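Local coordinates for protein thymine dioxygenase (Neurospora crassa, PDB 5C3Q) that probably oxidises the methyl group of thymine as a 2-oxoglutarate-dependent, non-haem iron dioxygenase, and binds thymine beside 2-oxoglutarate and a metal ion, at residues A[118-123]-A[192-197]; A[216-221]-A[253-258]. All blocks are in the same frame, centred on the assembly; numbering follows the deposited sequence.

Overall arrangement
From the N terminus, the chain first meets interaction 1. Residues 118-123 run into strand 121-125, and the chain returns 69 residues later along strand 190-200. The loop so closed holds the long helix 147-173 and little strand. Interaction 2 opens only after that, so the two contacts follow in series and neither nests nor crosses. It ties the loop between strands 213-216 and 222-227 to the end of strand 251-256 and the start of helix 258-263. Both contacts reach the same large mixed sheet. The centres of interaction 1 and interaction 2 are about 18 Å apart. Their nearest atoms do not touch, but both contacts meet 2-oxoglutarate and thymine.

Interaction 1: residues A[118-123]-A[192-197]; sequences DIKESY and RLLHYP. With AKG (2-oxoglutaric acid), chain F; TDR (thymine), chain G; EDO (1,2-ethanediol), chain I.
The Glu-121 and His-195 side chains run alongside each other. His-195 ND1 donates to Glu-121 OE2 at 2.6 Å, in the ring plane and onto the anti lone pair. Glu-121 OE1 turns to Lys-78 and Tyr-92. Backbone bonds join Glu-121 to His-195 in both directions, and Tyr-123 to Leu-193 likewise. Beside the strands, Lys-120 CB rests 3.5 Å from Tyr-196 CD2.

Tyr-196 OH donates to O4 of 2-oxoglutarate at 2.7 Å. A water links Lys-120 NZ, Tyr-196 OH and O2 at the other end of the ligand. Arg-192 NH1 also reaches O2, at 2.9 Å, with O2 in the guanidinium plane. One face of that group meets thymine, and Arg-192 NH2 lies 3.5 Å from thymine C6. The Arg-192 side chain bends at chi3 (-100°), and a salt bridge from NE to Glu-124 holds its end. An alanine here would probably cost O2 a donor, Glu-124 its salt bridge and thymine the flat group over its C6. Arg-288 and Ser-290 on strand 284-295 also bind the ligand. Strand 190-200 belongs to the double-stranded beta-helix of 2-oxoglutarate oxygenases; strand 121-125 extends its large sheet, while Arg-192, Leu-194 and Tyr-196 line the cosubstrate pocket.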
loop_
_atom_site.group_PDB
_atom_site.type_symbol
_atom_site.label_atom_id
_atom_site.label_comp_id
_atom_site.label_asym_id
_atom_site.label_seq_id
_atom_site.Cartn_x
_atom_site.Cartn_y
_atom_site.Cartn_z
ATOM N N ASP A 118 -1.528 7.685 15.606
ATOM C CA ASP A 118 -0.445 6.927 14.968
ATOM C C ASP A 118 0.838 7.756 14.921
ATOM O O ASP A 118 0.804 8.932 14.572
ATOM C CB ASP A 118 -0.844 6.520 13.547
ATOM C CG ASP A 118 -1.952 5.474 13.517
ATOM O OD1 ASP A 118 -2.360 4.978 14.588
ATOM O OD2 ASP A 118 -2.417 5.144 12.406
ATOM N N ILE A 119 1.962 7.148 15.290
ATOM C CA ILE A 119 3.240 7.854 15.305
ATOM C C ILE A 119 3.889 7.701 13.930
ATOM O O ILE A 119 4.757 6.854 13.723
ATOM C CB ILE A 119 4.178 7.342 16.417
ATOM C CG1 ILE A 119 3.464 7.349 17.772
ATOM C CG2 ILE A 119 5.424 8.214 16.494
ATOM C CD1 ILE A 119 4.186 6.566 18.850
ATOM N N LYS A 120 3.443 8.528 12.991
ATOM C CA LYS A 120 3.893 8.449 11.608
ATOM C C LYS A 120 3.711 9.792 10.907
ATOM O O LYS A 120 2.960 10.643 11.368
ATOM C CB LYS A 120 3.109 7.363 10.857
ATOM C CG LYS A 120 1.636 7.687 10.618
ATOM C CD LYS A 120 0.945 6.616 9.786
ATOM C CE LYS A 120 -0.489 7.004 9.465
ATOM N NZ LYS A 120 -1.122 6.040 8.518
ATOM N N GLU A 121 4.416 9.977 9.799
ATOM C CA GLU A 121 4.133 11.082 8.891
ATOM C C GLU A 121 4.211 10.555 7.467
ATOM O O GLU A 121 4.856 9.537 7.207
ATOM C CB GLU A 121 5.084 12.269 9.114
ATOM C CG GLU A 121 6.561 11.924 9.096
ATOM C CD GLU A 121 7.465 13.112 9.390
ATOM O OE1 GLU A 121 7.034 14.278 9.255
ATOM O OE2 GLU A 121 8.638 12.876 9.740
ATOM N N SER A 122 3.527 11.232 6.554
ATOM C CA SER A 122 3.459 10.776 5.175
ATOM C C SER A 122 3.457 11.931 4.185
ATOM O O SER A 122 3.094 13.060 4.518
ATOM C CB SER A 122 2.220 9.903 4.963
ATOM O OG SER A 122 1.031 10.646 5.146
ATOM N N TYR A 123 3.889 11.627 2.969
ATOM C CA TYR A 123 3.838 12.564 1.869
ATOM C C TYR A 123 3.379 11.811 0.626
ATOM O O TYR A 123 4.011 10.833 0.211
ATOM C CB TYR A 123 5.209 13.197 1.648
ATOM C CG TYR A 123 5.232 14.186 0.509
ATOM C CD1 TYR A 123 4.685 15.459 0.655
ATOM C CD2 TYR A 123 5.796 13.850 -0.716
ATOM C CE1 TYR A 123 4.702 16.369 -0.388
ATOM C CE2 TYR A 123 5.816 14.752 -1.763
ATOM C CZ TYR A 123 5.270 16.008 -1.596
ATOM O OH TYR A 123 5.292 16.898 -2.645
ATOM N N ARG A 192 2.823 6.951 -1.713
ATOM C CA ARG A 192 2.854 7.383 -0.318
ATOM C C ARG A 192 4.209 7.084 0.324
ATOM O O ARG A 192 4.547 5.924 0.584
ATOM C CB ARG A 192 1.739 6.705 0.480
ATOM C CG ARG A 192 1.691 7.115 1.946
ATOM C CD ARG A 192 0.667 6.318 2.733
ATOM N NE ARG A 192 -0.581 7.047 2.922
ATOM C CZ ARG A 192 -1.608 6.620 3.652
ATOM N NH1 ARG A 192 -1.564 5.442 4.272
ATOM N NH2 ARG A 192 -2.695 7.377 3.760
ATOM N N LEU A 193 4.976 8.141 0.571
ATOM C CA LEU A 193 6.208 8.056 1.344
ATOM C C LEU A 193 5.835 8.073 2.821
ATOM O O LEU A 193 5.042 8.914 3.245
ATOM C CB LEU A 193 7.121 9.247 1.031
ATOM C CG LEU A 193 7.431 9.499 -0.447
ATOM C CD1 LEU A 193 8.372 10.681 -0.580
ATOM C CD2 LEU A 193 8.028 8.267 -1.110
ATOM N N LEU A 194 6.397 7.144 3.592
ATOM C CA LEU A 194 6.101 7.026 5.019
ATOM C C LEU A 194 7.364 7.092 5.863
ATOM O O LEU A 194 8.375 6.462 5.547
ATOM C CB LEU A 194 5.373 5.715 5.311
ATOM C CG LEU A 194 3.903 5.663 4.887
ATOM C CD1 LEU A 194 3.455 4.233 4.611
ATOM C CD2 LEU A 194 3.032 6.313 5.949
ATOM N N HIS A 195 7.284 7.854 6.945
ATOM C CA HIS A 195 8.335 7.907 7.941
ATOM C C HIS A 195 7.707 7.728 9.319
ATOM O O HIS A 195 6.826 8.489 9.715
ATOM C CB HIS A 195 9.092 9.232 7.846
ATOM C CG HIS A 195 10.001 9.494 9.003
ATOM N ND1 HIS A 195 9.932 10.647 9.753
ATOM C CD2 HIS A 195 10.991 8.749 9.547
ATOM C CE1 HIS A 195 10.846 10.605 10.705
ATOM N NE2 HIS A 195 11.501 9.463 10.603
ATOM N N TYR A 196 8.150 6.696 10.027
ATOM C CA TYR A 196 7.708 6.441 11.389
ATOM C C TYR A 196 8.863 6.842 12.304
ATOM O O TYR A 196 9.856 6.124 12.383
ATOM C CB TYR A 196 7.363 4.961 11.572
ATOM C CG TYR A 196 6.296 4.440 10.631
ATOM C CD1 TYR A 196 6.626 3.928 9.379
ATOM C CD2 TYR A 196 4.955 4.451 10.998
ATOM C CE1 TYR A 196 5.645 3.451 8.515
ATOM C CE2 TYR A 196 3.973 3.969 10.149
ATOM C CZ TYR A 196 4.321 3.471 8.910
ATOM O OH TYR A 196 3.337 2.993 8.076
ATOM N N PRO A 197 8.758 8.007 12.976
ATOM C CA PRO A 197 9.888 8.500 13.773
ATOM C C PRO A 197 10.386 7.528 14.842
ATOM O O PRO A 197 9.629 6.681 15.327
ATOM C CB PRO A 197 9.330 9.763 14.445
ATOM C CG PRO A 197 8.220 10.208 13.563
ATOM C CD PRO A 197 7.629 8.955 12.983
HETATM C C1 AKG F . -0.380 1.943 4.335
HETATM O O1 AKG F . -1.532 1.728 3.874
HETATM O O2 AKG F . 0.156 3.068 4.259
HETATM C C2 AKG F . 0.355 0.851 4.993
HETATM O O5 AKG F . -0.214 -0.213 5.226
HETATM C C3 AKG F . 1.808 1.052 5.383
HETATM C C4 AKG F . 2.419 -0.249 5.895
HETATM C C5 AKG F . 3.889 -0.089 6.207
HETATM O O3 AKG F . 4.603 -1.113 6.172
HETATM O O4 AKG F . 4.349 1.036 6.499
HETATM N N1 TDR G . -4.764 6.195 0.785
HETATM C C2 TDR G . -5.018 5.728 -0.558
HETATM O O2 TDR G . -5.019 6.518 -1.484
HETATM N N3 TDR G . -5.265 4.326 -0.799
HETATM C C4 TDR G . -5.258 3.392 0.281
HETATM O O4 TDR G . -5.469 2.215 0.041
HETATM C C5 TDR G . -5.005 3.858 1.653
HETATM C CM5 TDR G . -4.990 2.927 2.825
HETATM C C6 TDR G . -4.760 5.285 1.883
HETATM C C1 EDO I . -3.467 11.501 3.976
HETATM O O1 EDO I . -2.846 10.225 3.799
HETATM C C2 EDO I . -3.945 11.663 5.412
HETATM O O2 EDO I . -5.269 11.146 5.574
HETATM O O HOH W 1 7.039 5.855 15.046
HETATM O O HOH W 2 0.603 4.049 7.075
#

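Interaction 2: residues A[216-221]-A[253-258]; sequences HTDYGS and VVNAGD. With NI (nickel (II) ion), chain E; TDR (thymine), chain G; AKG (2-oxoglutaric acid), chain F.
Asp-218 and Asn-255 meet beside the metal site of the double-stranded beta-helix. His-216 and Asp-218 form the His-X-Asp part of the facial triad, which His-273 completes. Nickel occupies the site here. It also binds O1 and O5 of 2-oxoglutarate and one water.

The Asp-218 side chain runs from thymine to the metal. Its CB lies 3.5 Å from thymine O4. CG stands anti to the carbonyl carbon (chi1 -70°), and this turns the carboxylate to the metal. Asp-218 CG comes 3.1 Å from the nickel. OD1 binds nickel at 2.2 Å. Asp-218 OD2 takes the Asn-255 ND2 bond at 3.1 Å. The donor stands above the carboxylate plane, yet OD2 lies in the amide plane, and the two side chains are roughly perpendicular. Thr-223 and the metal-bound water also hold OD2. These bonds probably fix the rotation of the carboxylate, so Asn-255 acts as a second-shell residue.

The next residue serves the substrate. Tyr-219 N donates to thymine O4, and one ring face covers C4, offset toward the rim.

Farther along, the loop is pinned to the start of helix 258-263. Asp-258 N donates to Asp-218 O, and Gly-257 N to Ser-221 O. Gly-257 is the N-cap residue. A CB at Gly-257 would run into Gly-220 O, and its absence lets the two backbones come close. Asp-258 OD2 is shared with Arg-330 of helix 323-332, and OD1 bonds to Ser-270. Thr-217 OG1 donates to the syn lone pair of Asp-258 OD2 at 2.6 Å.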
loop_
_atom_site.group_PDB
_atom_site.type_symbol
_atom_site.label_atom_id
_atom_site.label_comp_id
_atom_site.label_asym_id
_atom_site.label_seq_id
_atom_site.Cartn_x
_atom_site.Cartn_y
_atom_site.Cartn_z
ATOM N N HIS A 216 -6.251 -1.605 9.011
ATOM C CA HIS A 216 -7.074 -1.158 7.901
ATOM C C HIS A 216 -6.952 -2.123 6.735
ATOM O O HIS A 216 -6.103 -3.020 6.745
ATOM C CB HIS A 216 -6.603 0.218 7.440
ATOM C CG HIS A 216 -5.210 0.207 6.908
ATOM N ND1 HIS A 216 -4.107 0.075 7.722
ATOM C CD2 HIS A 216 -4.740 0.258 5.641
ATOM C CE1 HIS A 216 -3.016 0.068 6.983
ATOM N NE2 HIS A 216 -3.372 0.175 5.719
ATOM N N THR A 217 -7.814 -1.934 5.743
ATOM C CA THR A 217 -7.633 -2.523 4.425
ATOM C C THR A 217 -7.291 -1.400 3.449
ATOM O O THR A 217 -7.719 -0.248 3.638
ATOM C CB THR A 217 -8.899 -3.255 3.942
ATOM O OG1 THR A 217 -10.018 -2.361 3.960
ATOM C CG2 THR A 217 -9.206 -4.460 4.824
ATOM N N ASP A 218 -6.509 -1.723 2.423
ATOM C CA ASP A 218 -6.217 -0.775 1.350
ATOM C C ASP A 218 -7.416 -0.700 0.410
ATOM O O ASP A 218 -8.224 -1.631 0.356
ATOM C CB ASP A 218 -4.950 -1.177 0.587
ATOM C CG ASP A 218 -3.673 -0.998 1.410
ATOM O OD1 ASP A 218 -3.713 -0.461 2.538
ATOM O OD2 ASP A 218 -2.604 -1.395 0.912
ATOM N N TYR A 219 -7.520 0.398 -0.338
ATOM C CA TYR A 219 -8.747 0.724 -1.073
ATOM C C TYR A 219 -8.781 0.260 -2.529
ATOM O O TYR A 219 -9.863 -0.029 -3.057
ATOM C CB TYR A 219 -8.983 2.242 -1.082
ATOM C CG TYR A 219 -8.892 2.945 0.252
ATOM C CD1 TYR A 219 -9.246 2.308 1.442
ATOM C CD2 TYR A 219 -8.487 4.276 0.319
ATOM C CE1 TYR A 219 -9.167 2.968 2.655
ATOM C CE2 TYR A 219 -8.409 4.942 1.528
ATOM C CZ TYR A 219 -8.749 4.286 2.690
ATOM O OH TYR A 219 -8.673 4.953 3.890
ATOM N N GLY A 220 -7.616 0.218 -3.176
ATOM C CA GLY A 220 -7.529 0.131 -4.641
ATOM C C GLY A 220 -7.414 -1.268 -5.225
ATOM O O GLY A 220 -8.016 -2.219 -4.719
ATOM N N SER A 221 -6.647 -1.385 -6.308
ATOM C CA SER A 221 -6.446 -2.668 -6.982
ATOM C C SER A 221 -5.376 -3.468 -6.241
ATOM O O SER A 221 -5.661 -4.536 -5.690
ATOM C CB SER A 221 -6.055 -2.461 -8.448
ATOM O OG SER A 221 -4.978 -1.537 -8.573
ATOM N N VAL A 253 6.411 -6.192 -0.939
ATOM C CA VAL A 253 5.216 -6.827 -0.436
ATOM C C VAL A 253 4.055 -6.268 -1.253
ATOM O O VAL A 253 3.884 -5.050 -1.345
ATOM C CB VAL A 253 5.029 -6.563 1.070
ATOM C CG1 VAL A 253 3.756 -7.214 1.580
ATOM C CG2 VAL A 253 6.231 -7.083 1.848
ATOM N N VAL A 254 3.282 -7.161 -1.864
ATOM C CA VAL A 254 2.156 -6.758 -2.695
ATOM C C VAL A 254 0.867 -7.315 -2.121
ATOM O O VAL A 254 0.763 -8.515 -1.845
ATOM C CB VAL A 254 2.309 -7.239 -4.151
ATOM C CG1 VAL A 254 1.202 -6.655 -5.017
ATOM C CG2 VAL A 254 3.672 -6.855 -4.711
ATOM N N ASN A 255 -0.110 -6.437 -1.925
ATOM C CA ASN A 255 -1.414 -6.861 -1.437
ATOM C C ASN A 255 -2.551 -6.288 -2.262
ATOM O O ASN A 255 -2.471 -5.165 -2.759
ATOM C CB ASN A 255 -1.587 -6.486 0.035
ATOM C CG ASN A 255 -1.627 -4.990 0.261
ATOM O OD1 ASN A 255 -0.594 -4.326 0.238
ATOM N ND2 ASN A 255 -2.820 -4.454 0.501
ATOM N N ALA A 256 -3.617 -7.065 -2.393
ATOM C CA ALA A 256 -4.806 -6.616 -3.097
ATOM C C ALA A 256 -5.587 -5.654 -2.213
ATOM O O ALA A 256 -5.615 -5.811 -1.002
ATOM C CB ALA A 256 -5.671 -7.801 -3.480
ATOM N N GLY A 257 -6.204 -4.649 -2.829
ATOM C CA GLY A 257 -7.069 -3.716 -2.124
ATOM C C GLY A 257 -8.550 -4.042 -2.282
ATOM O O GLY A 257 -8.930 -4.963 -3.003
ATOM N N ASP A 258 -9.386 -3.247 -1.626
ATOM C CA ASP A 258 -10.819 -3.517 -1.557
ATOM C C ASP A 258 -11.508 -3.473 -2.907
ATOM O O ASP A 258 -12.450 -4.222 -3.139
ATOM C CB ASP A 258 -11.490 -2.563 -0.567
ATOM C CG ASP A 258 -11.037 -2.805 0.864
ATOM O OD1 ASP A 258 -10.538 -3.923 1.141
ATOM O OD2 ASP A 258 -11.176 -1.890 1.708
HETATM NI NI NI E . -2.085 -0.466 4.039
HETATM N N1 TDR G . -4.764 6.195 0.785
HETATM C C2 TDR G . -5.018 5.728 -0.558
HETATM O O2 TDR G . -5.019 6.518 -1.484
HETATM N N3 TDR G . -5.265 4.326 -0.799
HETATM C C4 TDR G . -5.258 3.392 0.281
HETATM O O4 TDR G . -5.469 2.215 0.041
HETATM C C5 TDR G . -5.005 3.858 1.653
HETATM C CM5 TDR G . -4.990 2.927 2.825
HETATM C C6 TDR G . -4.760 5.285 1.883
HETATM C C1 AKG F . -0.380 1.943 4.335
HETATM O O1 AKG F . -1.532 1.728 3.874
HETATM O O2 AKG F . 0.156 3.068 4.259
HETATM C C2 AKG F . 0.355 0.851 4.993
HETATM O O5 AKG F . -0.214 -0.213 5.226
HETATM C C3 AKG F . 1.808 1.052 5.383
HETATM C C4 AKG F . 2.419 -0.249 5.895
HETATM C C5 AKG F . 3.889 -0.089 6.207
HETATM O O3 AKG F . 4.603 -1.113 6.172
HETATM O O4 AKG F . 4.349 1.036 6.499
HETATM O O HOH W 3 -5.833 -4.492 2.143
HETATM O O HOH W 4 -0.644 -0.945 2.435
#